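Local coordinates for beta-cardiotoxin OH-27 (Ophiophagus hannah, PDB 3PLC), which is a three-finger cardiotoxin of king cobra venom, an all-beta protein that probably acts on the heart, at residues R1-N5 and D20-K24. Sequence-based numbering, arbitrary orientation.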
loop_
_atom_site.group_PDB
_atom_site.type_symbol
_atom_site.label_atom_id
_atom_site.label_comp_id
_atom_site.label_asym_id
_atom_site.label_seq_id
_atom_site.Cartn_x
_atom_site.Cartn_y
_atom_site.Cartn_z
ATOM N N ARG A 1 -6.975 6.334 -3.311
ATOM C CA ARG A 1 -8.395 5.891 -3.515
ATOM C C ARG A 1 -8.448 4.384 -3.768
ATOM O O ARG A 1 -9.060 3.646 -2.991
ATOM C CB ARG A 1 -9.087 6.662 -4.659
ATOM C CG ARG A 1 -8.598 8.116 -4.883
ATOM C CD ARG A 1 -9.226 8.756 -6.116
ATOM N NE ARG A 1 -8.206 9.380 -6.963
ATOM C CZ ARG A 1 -7.822 10.652 -6.897
ATOM N NH1 ARG A 1 -8.377 11.494 -6.027
ATOM N NH2 ARG A 1 -6.871 11.084 -7.715
ATOM N N LYS A 2 -7.814 3.933 -4.848
ATOM C CA LYS A 2 -7.692 2.487 -5.132
ATOM C C LYS A 2 -6.256 2.004 -4.902
ATOM O O LYS A 2 -5.301 2.700 -5.246
ATOM C CB LYS A 2 -8.123 2.178 -6.564
ATOM C CG LYS A 2 -9.638 2.351 -6.882
ATOM C CD LYS A 2 -9.864 2.247 -8.390
ATOM C CE LYS A 2 -11.321 2.534 -8.834
ATOM N NZ LYS A 2 -11.525 2.277 -10.311
ATOM N N CYS A 3 -6.089 0.819 -4.322
ATOM C CA CYS A 3 -4.738 0.300 -4.065
ATOM C C CYS A 3 -4.651 -1.181 -4.309
ATOM O O CYS A 3 -5.638 -1.875 -4.078
ATOM C CB CYS A 3 -4.301 0.525 -2.615
ATOM S SG CYS A 3 -4.102 2.224 -2.082
ATOM N N LEU A 4 -3.474 -1.665 -4.738
ATOM C CA LEU A 4 -3.234 -3.120 -4.805
ATOM C C LEU A 4 -3.286 -3.705 -3.377
ATOM O O LEU A 4 -2.813 -3.087 -2.402
ATOM C CB LEU A 4 -1.928 -3.491 -5.553
ATOM C CG LEU A 4 -1.855 -3.187 -7.083
ATOM C CD1 LEU A 4 -0.715 -3.954 -7.713
ATOM C CD2 LEU A 4 -3.091 -3.577 -7.805
ATOM N N ASN A 5 -3.817 -4.920 -3.294
ATOM C CA ASN A 5 -4.445 -5.437 -2.111
ATOM C C ASN A 5 -3.859 -6.748 -1.588
ATOM O O ASN A 5 -4.126 -7.143 -0.442
ATOM C CB ASN A 5 -5.912 -5.729 -2.464
ATOM C CG ASN A 5 -6.753 -5.753 -1.252
ATOM O OD1 ASN A 5 -6.226 -5.516 -0.171
ATOM N ND2 ASN A 5 -8.035 -6.017 -1.380
ATOM N N ASP A 20 -5.609 7.765 1.765
ATOM C CA ASP A 20 -5.371 8.291 0.419
ATOM C C ASP A 20 -4.102 7.756 -0.220
ATOM O O ASP A 20 -3.753 8.170 -1.309
ATOM C CB ASP A 20 -5.353 9.836 0.437
ATOM C CG ASP A 20 -6.746 10.438 0.378
ATOM O OD1 ASP A 20 -7.661 9.742 -0.127
ATOM O OD2 ASP A 20 -6.933 11.603 0.834
ATOM N N LYS A 21 -3.443 6.810 0.451
ATOM C CA LYS A 21 -2.142 6.282 0.034
ATOM C C LYS A 21 -2.080 4.748 -0.041
ATOM O O LYS A 21 -2.921 4.040 0.512
ATOM C CB LYS A 21 -1.045 6.831 0.955
ATOM C CG LYS A 21 -0.573 8.219 0.549
ATOM C CD LYS A 21 0.119 8.981 1.655
ATOM C CE LYS A 21 -0.097 10.486 1.413
ATOM N NZ LYS A 21 1.025 11.348 1.876
ATOM N N CYS A 22 -1.078 4.239 -0.759
ATOM C CA CYS A 22 -0.985 2.817 -1.029
ATOM C C CYS A 22 0.391 2.431 -0.574
ATOM O O CYS A 22 1.303 3.231 -0.626
ATOM C CB CYS A 22 -1.138 2.506 -2.527
ATOM S SG CYS A 22 -2.678 3.043 -3.260
ATOM N N VAL A 23 0.547 1.183 -0.160
ATOM C CA VAL A 23 1.800 0.764 0.436
ATOM C C VAL A 23 2.076 -0.652 -0.013
ATOM O O VAL A 23 1.157 -1.425 -0.240
ATOM C CB VAL A 23 1.755 0.924 2.006
ATOM C CG1 VAL A 23 0.616 0.107 2.644
ATOM C CG2 VAL A 23 3.136 0.640 2.645
ATOM N N LYS A 24 3.350 -0.954 -0.205
ATOM C CA LYS A 24 3.861 -2.281 -0.523
ATOM C C LYS A 24 4.880 -2.443 0.542
ATOM O O LYS A 24 5.758 -1.593 0.713
ATOM C CB LYS A 24 4.595 -2.284 -1.877
ATOM C CG LYS A 24 4.819 -3.659 -2.541
ATOM C CD LYS A 24 5.689 -3.550 -3.830
ATOM C CE LYS A 24 4.836 -3.731 -5.145
ATOM N NZ LYS A 24 5.169 -2.932 -6.445
#
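Cys3 and Cys22 meet through a disulfide that ties the first finger of this three-finger toxin to its central sheet, a worked example of a covalent bond joining two strands that are not paired as a ladder. SG of Cys3 lies 2.0 Å from SG of Cys22, and the C-S-S-C torsion of -81° turns the two CB-S-S planes nearly perpendicular to each other. CB of Cys3 comes to 3.7 Å from CB of Cys22. Both CB atoms point toward the other strand, and a shared first torsion, each SG beside its own backbone N and opposite its carbonyl carbon, completes the approach of the sulfurs. SG of Cys22 also lies 3.3 Å from O of Lys2 on the facing strand.

Strands 2-4 and 21-24 run parallel, their axes 2° apart in direction and 6.8 Å apart at closest approach, yet they belong to different sheets. The first pairs with strand 12-14, where Cys3 bonds to Thr13 through the backbone; the second lies between strands 37-41 and 53-56. The Cys3 side chain touches Cys15 and Cys40, which are disulfide-bonded to each other, and that of Cys22 touches Cys56 and Cys61, likewise a bonded pair, giving the cystine-rich core characteristic of the family. Asn62 bridges the two strands beyond the disulfide, its ND2 hydrogen-bonding to O of Leu4 and O of Val23. At the opposite end Asp20 and Lys21 form a classic beta bulge against Ile41, and the carbonyl of Lys21 faces the bridge, its O 3.4 Å from SG of Cys3.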